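Local coordinates for ubiquitin-conjugating enzyme E2-21 kDa (Pichia angusta, PDB 5NL8), which probably catalyses the transfer of activated ubiquitin from an E1 enzyme to its own active-site cysteine and on to other proteins, serving peroxisome biogenesis, at residues P78-V83 with G118-D123; M108-V113 with V143-N148; V113-G118 with P154-M159. One frame throughout, in Å; residues are numbered along the deposited sequence.

Interaction 1 (P78-V83 with G118-D123)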
ATOM      1  N   PRO A  78       3.057  10.217  -7.957  1.00 43.42           N
ATOM      2  CA  PRO A  78       1.658   9.929  -7.620  1.00 43.92           C
ATOM      3  C   PRO A  78       1.385  10.171  -6.143  1.00 46.10           C
ATOM      4  O   PRO A  78       2.298  10.028  -5.330  1.00 44.38           O
ATOM      5  CB  PRO A  78       1.505   8.441  -7.957  1.00 43.78           C
ATOM      6  CG  PRO A  78       2.679   8.104  -8.828  1.00 41.61           C
ATOM      7  CD  PRO A  78       3.780   9.012  -8.397  1.00 37.34           C
ATOM      8  N   LYS A  79       0.155  10.540  -5.804  1.00 43.01           N
ATOM      9  CA  LYS A  79      -0.259  10.598  -4.408  1.00 41.11           C
ATOM     10  C   LYS A  79      -0.898   9.265  -4.054  1.00 46.96           C
ATOM     11  O   LYS A  79      -1.759   8.774  -4.777  1.00 35.11           O
ATOM     12  CB  LYS A  79      -1.229  11.755  -4.159  1.00 45.99           C
ATOM     13  CG  LYS A  79      -0.580  13.130  -4.201  1.00 67.59           C
ATOM     14  CD  LYS A  79      -1.590  14.230  -3.914  1.00 77.81           C
ATOM     15  CE  LYS A  79      -1.001  15.607  -4.183  1.00 85.16           C
ATOM     16  NZ  LYS A  79      -2.060  16.649  -4.307  1.00 90.71           N
ATOM     17  N   ILE A  80      -0.468   8.663  -2.953  1.00 32.83           N
ATOM     18  CA  ILE A  80      -0.902   7.310  -2.641  1.00 34.93           C
ATOM     19  C   ILE A  80      -1.412   7.208  -1.212  1.00 33.70           C
ATOM     20  O   ILE A  80      -0.844   7.807  -0.298  1.00 43.25           O
ATOM     21  CB  ILE A  80       0.248   6.305  -2.879  1.00 35.51           C
ATOM     22  CG1 ILE A  80       0.708   6.393  -4.336  1.00 40.61           C
ATOM     23  CG2 ILE A  80      -0.179   4.892  -2.531  1.00 29.01           C
ATOM     24  CD1 ILE A  80       1.807   5.437  -4.717  1.00 48.15           C
ATOM     25  N   LYS A  81      -2.500   6.467  -1.024  1.00 33.41           N
ATOM     26  CA  LYS A  81      -3.029   6.245   0.316  1.00 28.00           C
ATOM     27  C   LYS A  81      -3.480   4.802   0.511  1.00 31.96           C
ATOM     28  O   LYS A  81      -3.858   4.127  -0.444  1.00 29.75           O
ATOM     29  CB  LYS A  81      -4.198   7.197   0.605  1.00 24.85           C
ATOM     30  CG  LYS A  81      -5.488   6.855  -0.138  1.00 27.29           C
ATOM     31  CD  LYS A  81      -6.653   7.729   0.319  1.00 42.17           C
ATOM     32  CE  LYS A  81      -7.958   7.303  -0.344  1.00 49.25           C
ATOM     33  NZ  LYS A  81      -9.103   8.178   0.036  1.00 47.40           N
ATOM     34  N   PHE A  82      -3.431   4.333   1.757  1.00 24.72           N
ATOM     35  CA  PHE A  82      -4.023   3.049   2.115  1.00 31.47           C
ATOM     36  C   PHE A  82      -5.541   3.169   2.218  1.00 27.16           C
ATOM     37  O   PHE A  82      -6.064   4.197   2.656  1.00 24.11           O
ATOM     38  CB  PHE A  82      -3.455   2.533   3.441  1.00 23.04           C
ATOM     39  CG  PHE A  82      -2.073   1.964   3.326  1.00 30.78           C
ATOM     40  CD1 PHE A  82      -0.959   2.784   3.420  1.00 28.53           C
ATOM     41  CD2 PHE A  82      -1.887   0.607   3.120  1.00 27.36           C
ATOM     42  CE1 PHE A  82       0.317   2.259   3.309  1.00 33.85           C
ATOM     43  CE2 PHE A  82      -0.614   0.077   3.004  1.00 29.54           C
ATOM     44  CZ  PHE A  82       0.490   0.904   3.100  1.00 25.39           C
ATOM     45  N   VAL A  83      -6.242   2.117   1.814  1.00 39.25           N
ATOM     46  CA  VAL A  83      -7.692   2.059   1.967  1.00 27.73           C
ATOM     47  C   VAL A  83      -8.049   1.664   3.399  1.00 28.97           C
ATOM     48  O   VAL A  83      -7.836   0.525   3.813  1.00 27.80           O
ATOM     49  CB  VAL A  83      -8.330   1.062   0.985  1.00 27.09           C
ATOM     50  CG1 VAL A  83      -9.826   0.944   1.245  1.00 27.46           C
ATOM     51  CG2 VAL A  83      -8.059   1.484  -0.457  1.00 28.14           C
ATOM     52  N   GLY A 118      -5.614   7.153   5.967  1.00 31.32           N
ATOM     53  CA  GLY A 118      -4.779   6.217   5.240  1.00 25.69           C
ATOM     54  C   GLY A 118      -3.679   6.891   4.442  1.00 33.17           C
ATOM     55  O   GLY A 118      -2.879   6.223   3.783  1.00 32.20           O
ATOM     56  N   GLU A 119      -3.635   8.217   4.505  1.00 28.39           N
ATOM     57  CA  GLU A 119      -2.666   8.986   3.738  1.00 33.56           C
ATOM     58  C   GLU A 119      -1.230   8.638   4.116  1.00 36.09           C
ATOM     59  O   GLU A 119      -0.888   8.524   5.296  1.00 32.44           O
ATOM     60  CB  GLU A 119      -2.897  10.489   3.922  1.00 41.09           C
ATOM     61  CG  GLU A 119      -1.918  11.361   3.146  1.00 64.40           C
ATOM     62  CD  GLU A 119      -2.177  12.846   3.326  1.00 85.51           C
ATOM     63  OE1 GLU A 119      -3.072  13.203   4.121  1.00 91.60           O
ATOM     64  OE2 GLU A 119      -1.485  13.653   2.671  1.00 84.92           O
ATOM     65  N   ILE A 120      -0.402   8.451   3.093  1.00 38.12           N
ATOM     66  CA  ILE A 120       1.030   8.255   3.271  1.00 35.81           C
ATOM     67  C   ILE A 120       1.727   9.602   3.129  1.00 41.67           C
ATOM     68  O   ILE A 120       1.391  10.387   2.240  1.00 55.67           O
ATOM     69  CB  ILE A 120       1.598   7.258   2.242  1.00 31.57           C
ATOM     70  CG1 ILE A 120       0.770   5.971   2.236  1.00 29.66           C
ATOM     71  CG2 ILE A 120       3.068   6.960   2.521  1.00 32.49           C
ATOM     72  CD1 ILE A 120       1.169   4.998   1.147  1.00 27.06           C
ATOM     73  N   CYS A 121       2.684   9.873   4.010  1.00 45.76           N
ATOM     74  CA  CYS A 121       3.389  11.152   4.009  1.00 52.64           C
ATOM     75  C   CYS A 121       4.054  11.428   2.659  1.00 53.43           C
ATOM     76  O   CYS A 121       4.762  10.576   2.116  1.00 45.98           O
ATOM     77  CB  CYS A 121       4.429  11.186   5.134  1.00 45.24           C
ATOM     78  SG  CYS A 121       5.012  12.843   5.567  1.00 63.17           S
ATOM     79  N   LEU A 122       3.814  12.625   2.128  1.00 58.13           N
ATOM     80  CA  LEU A 122       4.327  13.034   0.822  1.00 59.37           C
ATOM     81  C   LEU A 122       5.855  13.017   0.754  1.00 65.18           C
ATOM     82  O   LEU A 122       6.437  12.886  -0.330  1.00 73.66           O
ATOM     83  CB  LEU A 122       3.806  14.432   0.474  1.00 61.63           C
ATOM     84  CG  LEU A 122       2.290  14.568   0.312  1.00 68.63           C
ATOM     85  CD1 LEU A 122       1.851  16.012   0.497  1.00 69.98           C
ATOM     86  CD2 LEU A 122       1.844  14.042  -1.044  1.00 67.76           C
ATOM     87  N   ASP A 123       6.493  13.152   1.915  1.00 65.61           N
ATOM     88  CA  ASP A 123       7.950  13.138   2.022  1.00 67.01           C
ATOM     89  C   ASP A 123       8.554  11.894   1.386  1.00 54.77           C
ATOM     90  O   ASP A 123       9.530  11.982   0.644  1.00 55.78           O
ATOM     91  CB  ASP A 123       8.386  13.217   3.488  1.00 67.33           C
ATOM     92  CG  ASP A 123       8.150  14.585   4.099  1.00 78.90           C
ATOM     93  OD1 ASP A 123       7.332  15.353   3.549  1.00 83.77           O
ATOM     94  OD2 ASP A 123       8.776  14.886   5.137  1.00 79.91           O
TER
HETATM   95  O   HOH W   1       1.163  10.476  -0.944  1.00 48.42           O
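Ile120 holds CG1 anti to its carbonyl carbon (chi1 -51°), and an extended chi2 carries CD1 on toward strand 79-82. Phe82 has its CG anti to the carbonyl carbon as well (chi1 -76°), which brings one side of the ring obliquely against that methyl, CE1 lying 3.6 Å from Ile120 CD1. The CG2 branch of Ile80, the one anti to its backbone N, meets the same methyl, with 3.9 Å between Ile80 CG2 and Ile120 CD1; the two isoleucines lie side by side and point the same way. Apolar side chains suit this site, since Ile142 of helix 135-147 also packs on all three.

The backbones meet in a single antiparallel bridge, Lys81 and Glu119 forming a non-hydrogen-bonded pair. The firm bond runs from Phe82 N to Gly118 O at 2.8 Å, the donor standing above the carbonyl plane; that oxygen also sits at the edge of the Phe82 ring, in its plane. The bond on the other side of the pair, from Ile120 N to Ile80 O at 3.5 Å, is weak. Beyond it a water takes over, accepting from Ile80 N and donating to Ile120 O, 3.2 Å from Ile80 N. Gly118 CA makes a CH···O contact of 3.5 Å with Phe82 O. Glycine belongs here: a CB would collide with Phe82 O and, at this positive phi, with the preceding carbonyl. Farther along, the aliphatic stem of Lys79 brushes Leu122, CG to CD2 being 4.1 Å.

Strand 79-82, one of the sheet's two edge strands, bonds to strand 62-68 along its other side. The segment before the predicted thioester residue Cys121 is thus held mainly at Gly118 and by the apolar packing of Ile120 CD1; the backbone pairing loosens toward Cys121, whose CB points away from the strand.

Interaction 2 (M108-V113 with V143-N148)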
ATOM      1  N   MET A 108      -4.363   0.394   8.781  1.00 26.35           N
ATOM      2  CA  MET A 108      -2.910   0.415   8.603  1.00 27.12           C
ATOM      3  C   MET A 108      -2.216   1.233   9.691  1.00 34.83           C
ATOM      4  O   MET A 108      -2.119   2.457   9.593  1.00 35.09           O
ATOM      5  CB  MET A 108      -2.543   0.956   7.214  1.00 26.78           C
ATOM      6  CG  MET A 108      -1.051   1.258   7.012  1.00 26.10           C
ATOM      7  SD  MET A 108       0.073  -0.050   7.552  1.00 34.51           S
ATOM      8  CE  MET A 108      -0.212  -1.264   6.273  1.00 33.32           C
ATOM      9  N   PRO A 109      -1.737   0.552  10.742  1.00 34.85           N
ATOM     10  CA  PRO A 109      -0.948   1.191  11.800  1.00 28.23           C
ATOM     11  C   PRO A 109       0.532   1.251  11.432  1.00 34.33           C
ATOM     12  O   PRO A 109       1.221   0.228  11.401  1.00 38.90           O
ATOM     13  CB  PRO A 109      -1.189   0.286  13.007  1.00 24.03           C
ATOM     14  CG  PRO A 109      -1.417  -1.056  12.417  1.00 33.33           C
ATOM     15  CD  PRO A 109      -2.044  -0.855  11.059  1.00 28.63           C
ATOM     16  N   HIS A 110       1.012   2.455  11.154  1.00 30.06           N
ATOM     17  CA  HIS A 110       2.369   2.639  10.667  1.00 30.88           C
ATOM     18  C   HIS A 110       2.810   4.069  10.936  1.00 33.04           C
ATOM     19  O   HIS A 110       2.016   4.999  10.798  1.00 32.08           O
ATOM     20  CB  HIS A 110       2.445   2.317   9.168  1.00 23.97           C
ATOM     21  CG  HIS A 110       3.832   2.332   8.609  1.00 32.69           C
ATOM     22  ND1 HIS A 110       4.505   3.501   8.316  1.00 31.11           N
ATOM     23  CD2 HIS A 110       4.671   1.323   8.272  1.00 27.30           C
ATOM     24  CE1 HIS A 110       5.699   3.208   7.831  1.00 34.47           C
ATOM     25  NE2 HIS A 110       5.823   1.895   7.792  1.00 30.73           N
ATOM     26  N   PRO A 111       4.074   4.246  11.344  1.00 28.42           N
ATOM     27  CA  PRO A 111       4.652   5.558  11.650  1.00 34.52           C
ATOM     28  C   PRO A 111       4.430   6.621  10.568  1.00 34.00           C
ATOM     29  O   PRO A 111       4.261   7.792  10.914  1.00 32.77           O
ATOM     30  CB  PRO A 111       6.139   5.244  11.801  1.00 31.88           C
ATOM     31  CG  PRO A 111       6.151   3.859  12.360  1.00 28.72           C
ATOM     32  CD  PRO A 111       4.994   3.148  11.696  1.00 36.82           C
ATOM     33  N   ASN A 112       4.412   6.229   9.296  1.00 25.60           N
ATOM     34  CA  ASN A 112       4.294   7.199   8.207  1.00 34.14           C
ATOM     35  C   ASN A 112       2.915   7.212   7.535  1.00 36.48           C
ATOM     36  O   ASN A 112       2.778   7.654   6.395  1.00 34.15           O
ATOM     37  CB  ASN A 112       5.370   6.933   7.149  1.00 33.41           C
ATOM     38  CG  ASN A 112       6.775   6.942   7.725  1.00 38.73           C
ATOM     39  OD1 ASN A 112       7.421   5.898   7.829  1.00 39.29           O
ATOM     40  ND2 ASN A 112       7.260   8.122   8.088  1.00 39.50           N
ATOM     41  N   VAL A 113       1.900   6.726   8.243  1.00 33.51           N
ATOM     42  CA  VAL A 113       0.546   6.663   7.698  1.00 31.85           C
ATOM     43  C   VAL A 113      -0.492   7.264   8.649  1.00 38.10           C
ATOM     44  O   VAL A 113      -0.509   6.952   9.840  1.00 43.23           O
ATOM     45  CB  VAL A 113       0.139   5.200   7.376  1.00 42.84           C
ATOM     46  CG1 VAL A 113      -1.318   5.122   6.933  1.00 30.77           C
ATOM     47  CG2 VAL A 113       1.051   4.608   6.310  1.00 31.58           C
ATOM     48  N   VAL A 143       5.982  -0.975  -0.408  1.00 29.16           N
ATOM     49  CA  VAL A 143       6.261  -2.259   0.233  1.00 33.55           C
ATOM     50  C   VAL A 143       7.556  -2.170   1.052  1.00 33.34           C
ATOM     51  O   VAL A 143       7.642  -2.698   2.161  1.00 39.06           O
ATOM     52  CB  VAL A 143       6.368  -3.404  -0.797  1.00 35.90           C
ATOM     53  CG1 VAL A 143       6.769  -4.702  -0.113  1.00 37.97           C
ATOM     54  CG2 VAL A 143       5.051  -3.575  -1.534  1.00 35.00           C
ATOM     55  N   VAL A 144       8.556  -1.486   0.503  1.00 39.55           N
ATOM     56  CA  VAL A 144       9.796  -1.221   1.223  1.00 37.93           C
ATOM     57  C   VAL A 144       9.517  -0.415   2.488  1.00 43.30           C
ATOM     58  O   VAL A 144      10.026  -0.733   3.565  1.00 46.00           O
ATOM     59  CB  VAL A 144      10.810  -0.452   0.349  1.00 44.05           C
ATOM     60  CG1 VAL A 144      11.978   0.055   1.196  1.00 42.12           C
ATOM     61  CG2 VAL A 144      11.307  -1.325  -0.799  1.00 39.38           C
ATOM     62  N   LEU A 145       8.697   0.625   2.347  1.00 40.24           N
ATOM     63  CA  LEU A 145       8.344   1.495   3.465  1.00 43.79           C
ATOM     64  C   LEU A 145       7.735   0.713   4.623  1.00 39.19           C
ATOM     65  O   LEU A 145       7.966   1.040   5.790  1.00 36.51           O
ATOM     66  CB  LEU A 145       7.371   2.586   3.014  1.00 38.84           C
ATOM     67  CG  LEU A 145       6.900   3.543   4.111  1.00 35.11           C
ATOM     68  CD1 LEU A 145       8.082   4.319   4.687  1.00 30.49           C
ATOM     69  CD2 LEU A 145       5.834   4.489   3.585  1.00 30.28           C
ATOM     70  N   LEU A 146       6.962  -0.321   4.304  1.00 29.41           N
ATOM     71  CA  LEU A 146       6.402  -1.169   5.353  1.00 32.52           C
ATOM     72  C   LEU A 146       7.497  -1.836   6.199  1.00 46.74           C
ATOM     73  O   LEU A 146       7.304  -2.087   7.389  1.00 38.38           O
ATOM     74  CB  LEU A 146       5.480  -2.237   4.756  1.00 32.25           C
ATOM     75  CG  LEU A 146       4.106  -1.756   4.273  1.00 36.12           C
ATOM     76  CD1 LEU A 146       3.218  -2.929   3.857  1.00 22.89           C
ATOM     77  CD2 LEU A 146       3.424  -0.912   5.344  1.00 29.18           C
ATOM     78  N   ALA A 147       8.646  -2.112   5.587  1.00 41.06           N
ATOM     79  CA  ALA A 147       9.754  -2.741   6.303  1.00 35.46           C
ATOM     80  C   ALA A 147      10.753  -1.722   6.855  1.00 37.23           C
ATOM     81  O   ALA A 147      11.511  -2.031   7.767  1.00 39.84           O
ATOM     82  CB  ALA A 147      10.472  -3.737   5.396  1.00 29.46           C
ATOM     83  N   ASN A 148      10.758  -0.512   6.302  1.00 43.04           N
ATOM     84  CA  ASN A 148      11.702   0.516   6.736  1.00 40.22           C
ATOM     85  C   ASN A 148      11.048   1.869   6.981  1.00 38.42           C
ATOM     86  O   ASN A 148      11.157   2.768   6.152  1.00 41.07           O
ATOM     87  CB  ASN A 148      12.818   0.685   5.705  1.00 54.43           C
ATOM     88  CG  ASN A 148      13.549  -0.606   5.426  1.00 59.37           C
ATOM     89  OD1 ASN A 148      13.236  -1.313   4.470  1.00 60.19           O
ATOM     90  ND2 ASN A 148      14.532  -0.923   6.261  1.00 48.96           N
TER
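Two bonds grip Asn112 ND2, which donates to the backbone carbonyls of Ser153 and Glu150. Asn112 belongs to the His-Pro-Asn motif of ubiquitin-conjugating enzymes, here His110, Pro111 and Asn112, and its side chain is about 5 Å from that of Cys121. In this family the motif asparagine is thought to stabilise the oxyanion or to order the nearby loop; its two bonds here are consistent with the latter. The histidine is locked at both nitrogens. Its ND1 accepts from Asn112 N at 2.9 Å, a nearly straight bond (168°) close to the ring plane. Its NE2 donates to Leu145 O across 3.1 Å, also near the ring plane but from above the plane of the carbonyl. This pattern would favour a neutral imidazole with its proton on NE2.

CG of His110 anti to the backbone N (chi1 -174°) extends the ring to the helix, and a type I turn from His110 to Val113 brings the amide of Asn112 round to ND1. Leu145 CG comes to 3.9 Å from His110 CE1, while Leu146 CD2 lies obliquely to the ring. The same leucine methyl receives Met108, whose flexible thioether chain bends at chi2 and chi3 to set CE 3.8 Å from Leu146 CD2.

The motif thus docks on the C-terminal part of helix 135-147, at Leu145 and Leu146. Phe82 of strand 79-82 packs against Met108, Val113 and Leu146, and Pro111 rests on Met159 of helix 157-164 and Tyr171 of helix 168-181.

Interaction 3 (V113-G118 with P154-M159)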
ATOM      1  N   VAL A 113       1.900   6.726   8.243  1.00 33.51           N
ATOM      2  CA  VAL A 113       0.546   6.663   7.698  1.00 31.85           C
ATOM      3  C   VAL A 113      -0.492   7.264   8.649  1.00 38.10           C
ATOM      4  O   VAL A 113      -0.509   6.952   9.840  1.00 43.23           O
ATOM      5  CB  VAL A 113       0.139   5.200   7.376  1.00 42.84           C
ATOM      6  CG1 VAL A 113      -1.318   5.122   6.933  1.00 30.77           C
ATOM      7  CG2 VAL A 113       1.051   4.608   6.310  1.00 31.58           C
ATOM      8  N   ASN A 114      -1.349   8.131   8.114  1.00 32.99           N
ATOM      9  CA  ASN A 114      -2.494   8.659   8.853  1.00 38.29           C
ATOM     10  C   ASN A 114      -3.496   7.545   9.143  1.00 35.05           C
ATOM     11  O   ASN A 114      -4.104   6.997   8.225  1.00 28.64           O
ATOM     12  CB  ASN A 114      -3.158   9.794   8.062  1.00 33.13           C
ATOM     13  CG  ASN A 114      -4.232  10.531   8.858  1.00 42.40           C
ATOM     14  OD1 ASN A 114      -5.120   9.921   9.451  1.00 38.96           O
ATOM     15  ND2 ASN A 114      -4.150  11.856   8.866  1.00 41.60           N
ATOM     16  N   PHE A 115      -3.668   7.216  10.420  1.00 30.83           N
ATOM     17  CA  PHE A 115      -4.483   6.065  10.804  1.00 29.58           C
ATOM     18  C   PHE A 115      -5.952   6.214  10.405  1.00 37.38           C
ATOM     19  O   PHE A 115      -6.640   5.220  10.177  1.00 31.07           O
ATOM     20  CB  PHE A 115      -4.378   5.818  12.312  1.00 34.91           C
ATOM     21  CG  PHE A 115      -5.074   4.566  12.774  1.00 37.76           C
ATOM     22  CD1 PHE A 115      -4.425   3.341  12.738  1.00 38.28           C
ATOM     23  CD2 PHE A 115      -6.377   4.614  13.236  1.00 27.30           C
ATOM     24  CE1 PHE A 115      -5.065   2.187  13.161  1.00 38.58           C
ATOM     25  CE2 PHE A 115      -7.022   3.466  13.661  1.00 34.85           C
ATOM     26  CZ  PHE A 115      -6.365   2.251  13.625  1.00 40.69           C
ATOM     27  N   LYS A 116      -6.434   7.450  10.316  1.00 32.44           N
ATOM     28  CA  LYS A 116      -7.843   7.672  10.001  1.00 40.81           C
ATOM     29  C   LYS A 116      -8.111   7.693   8.491  1.00 40.28           C
ATOM     30  O   LYS A 116      -9.051   7.046   8.018  1.00 33.90           O
ATOM     31  CB  LYS A 116      -8.336   8.973  10.637  1.00 38.07           C
ATOM     32  CG  LYS A 116      -9.653   9.471  10.064  1.00 55.82           C
ATOM     33  CD  LYS A 116     -10.140  10.735  10.759  1.00 72.56           C
ATOM     34  CE  LYS A 116     -10.234  11.901   9.788  1.00 83.98           C
ATOM     35  NZ  LYS A 116     -11.557  12.582   9.854  1.00 89.06           N
ATOM     36  N   THR A 117      -7.279   8.419   7.741  1.00 29.80           N
ATOM     37  CA  THR A 117      -7.506   8.633   6.310  1.00 28.77           C
ATOM     38  C   THR A 117      -6.720   7.663   5.434  1.00 39.37           C
ATOM     39  O   THR A 117      -7.095   7.406   4.288  1.00 41.26           O
ATOM     40  CB  THR A 117      -7.126  10.065   5.890  1.00 31.20           C
ATOM     41  OG1 THR A 117      -5.704  10.228   5.979  1.00 34.14           O
ATOM     42  CG2 THR A 117      -7.819  11.096   6.783  1.00 29.50           C
ATOM     43  N   GLY A 118      -5.614   7.153   5.967  1.00 31.32           N
ATOM     44  CA  GLY A 118      -4.779   6.217   5.240  1.00 25.69           C
ATOM     45  C   GLY A 118      -3.679   6.891   4.442  1.00 33.17           C
ATOM     46  O   GLY A 118      -2.879   6.223   3.783  1.00 32.20           O
ATOM     47  N   PRO A 154       6.600  11.517  10.818  1.00 54.42           N
ATOM     48  CA  PRO A 154       5.515  10.693  11.361  1.00 50.96           C
ATOM     49  C   PRO A 154       4.109  11.260  11.143  1.00 52.51           C
ATOM     50  O   PRO A 154       3.899  12.470  11.243  1.00 52.25           O
ATOM     51  CB  PRO A 154       5.838  10.657  12.852  1.00 54.59           C
ATOM     52  CG  PRO A 154       6.449  11.996  13.110  1.00 52.89           C
ATOM     53  CD  PRO A 154       7.207  12.371  11.857  1.00 56.59           C
ATOM     54  N   LEU A 155       3.161  10.374  10.854  1.00 34.34           N
ATOM     55  CA  LEU A 155       1.747  10.731  10.815  1.00 32.72           C
ATOM     56  C   LEU A 155       1.005   9.962  11.899  1.00 35.50           C
ATOM     57  O   LEU A 155      -0.154  10.250  12.203  1.00 42.58           O
ATOM     58  CB  LEU A 155       1.135  10.440   9.441  1.00 36.37           C
ATOM     59  CG  LEU A 155       1.725  11.201   8.251  1.00 38.78           C
ATOM     60  CD1 LEU A 155       0.948  10.898   6.979  1.00 35.76           C
ATOM     61  CD2 LEU A 155       1.747  12.692   8.527  1.00 44.66           C
ATOM     62  N   ASN A 156       1.684   8.969  12.464  1.00 32.18           N
ATOM     63  CA  ASN A 156       1.185   8.243  13.625  1.00 26.23           C
ATOM     64  C   ASN A 156       2.212   8.340  14.744  1.00 34.06           C
ATOM     65  O   ASN A 156       3.249   7.684  14.698  1.00 41.25           O
ATOM     66  CB  ASN A 156       0.888   6.780  13.273  1.00 25.27           C
ATOM     67  CG  ASN A 156       0.232   6.010  14.423  1.00 36.79           C
ATOM     68  OD1 ASN A 156       0.581   6.185  15.592  1.00 37.10           O
ATOM     69  ND2 ASN A 156      -0.722   5.151  14.085  1.00 29.84           N
ATOM     70  N   ILE A 157       1.910   9.157  15.750  1.00 42.06           N
ATOM     71  CA  ILE A 157       2.854   9.454  16.825  1.00 40.90           C
ATOM     72  C   ILE A 157       3.222   8.228  17.663  1.00 41.32           C
ATOM     73  O   ILE A 157       4.397   7.995  17.941  1.00 40.47           O
ATOM     74  CB  ILE A 157       2.300  10.546  17.762  1.00 48.75           C
ATOM     75  CG1 ILE A 157       2.034  11.830  16.978  1.00 46.77           C
ATOM     76  CG2 ILE A 157       3.269  10.821  18.900  1.00 43.85           C
ATOM     77  CD1 ILE A 157       3.251  12.355  16.247  1.00 46.12           C
ATOM     78  N   ASP A 158       2.217   7.449  18.054  1.00 41.77           N
ATOM     79  CA  ASP A 158       2.425   6.289  18.921  1.00 43.07           C
ATOM     80  C   ASP A 158       3.363   5.244  18.309  1.00 39.32           C
ATOM     81  O   ASP A 158       4.284   4.762  18.973  1.00 43.43           O
ATOM     82  CB  ASP A 158       1.082   5.637  19.262  1.00 60.61           C
ATOM     83  CG  ASP A 158       0.226   6.499  20.177  1.00 76.84           C
ATOM     84  OD1 ASP A 158       0.784   7.157  21.082  1.00 88.92           O
ATOM     85  OD2 ASP A 158      -1.009   6.518  19.989  1.00 78.50           O
ATOM     86  N   MET A 159       3.123   4.892  17.049  1.00 36.74           N
ATOM     87  CA  MET A 159       3.964   3.912  16.370  1.00 39.65           C
ATOM     88  C   MET A 159       5.387   4.441  16.201  1.00 41.43           C
ATOM     89  O   MET A 159       6.361   3.732  16.481  1.00 37.30           O
ATOM     90  CB  MET A 159       3.368   3.535  15.014  1.00 37.97           C
ATOM     91  CG  MET A 159       1.999   2.875  15.099  1.00 39.16           C
ATOM     92  SD  MET A 159       2.026   1.267  15.916  1.00 46.38           S
ATOM     93  CE  MET A 159       2.863   0.269  14.687  1.00 52.61           C
TER
HETATM   94  O   HOH W   2      -1.119   4.512  11.096  1.00 30.21           O
HETATM   95  O   HOH W   3      -2.335   8.608  12.536  1.00 39.64           O
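An Asx turn in the loop leading to the predicted catalytic cysteine lies against the N-cap of helix 157-164. Asn114 builds the turn: its OD1 accepts from Lys116 N at 2.9 Å, in the carbonyl plane, and from Thr117 N at 3.1 Å, from above it. Asparagine suits the place because its short amide can reach both N-H groups, and a backbone bond from Gly118 N to Asn114 O tightens the loop further.

Asn156 is the N-cap. With CG anti to the backbone N (chi1 -174°), its OD1 accepts from Met159 N at 3.2 Å in an almost straight bond (176°), the donor again above the carbonyl plane. The other end of the amide turns to the loop, where ND2 is 4.1 Å from Phe115 CB and donates to a water that lies 2.8 Å from Val113 O and can donate to it; this water sits at the edge of the Phe115 ring, in its plane. A second water accepts from Phe115 N and donates to Leu155 O, 2.8 Å from that oxygen. Direct touching falls to Leu155 CB, 3.6 Å from Asn114 N, and to Asn156 CB, 3.7 Å from Val113 O. An alanine at Asn156 would probably weaken the start of the helix and the water-mediated link toward Val113 O, since both ends of the amide would be gone.

Leu155 also touches Cys121, tying the contact to the active site. The Phe115 ring meets Tyr178 of helix 168-181 edge-to-face, and Met159 packs on Tyr171, Leu174 and Val175 of that same helix.

In the fold
Interaction 2 is the buried one, interaction 1 is partly buried, and interaction 3 lies at the surface, farther from the chain's centre. Their chemistry follows: a locked imidazole among leucines in the core, a short sheet-like pairing with apolar anchors in interaction 1, and waters, an Asx turn and one N-capping amide in interaction 3. Interactions 1 and 2 both use helix 135-147, which covers Ile120 in the first and is itself a partner in the second. Residues 108-123 run through all three, with Val113 and Gly118 shared. Probable backbone hydrogen bonds join them: Asn112 O with Cys121 N, Glu119 O with Asn114 N, and Pro111 O with the amides of Leu155 and Asn156. Together they frame Cys121.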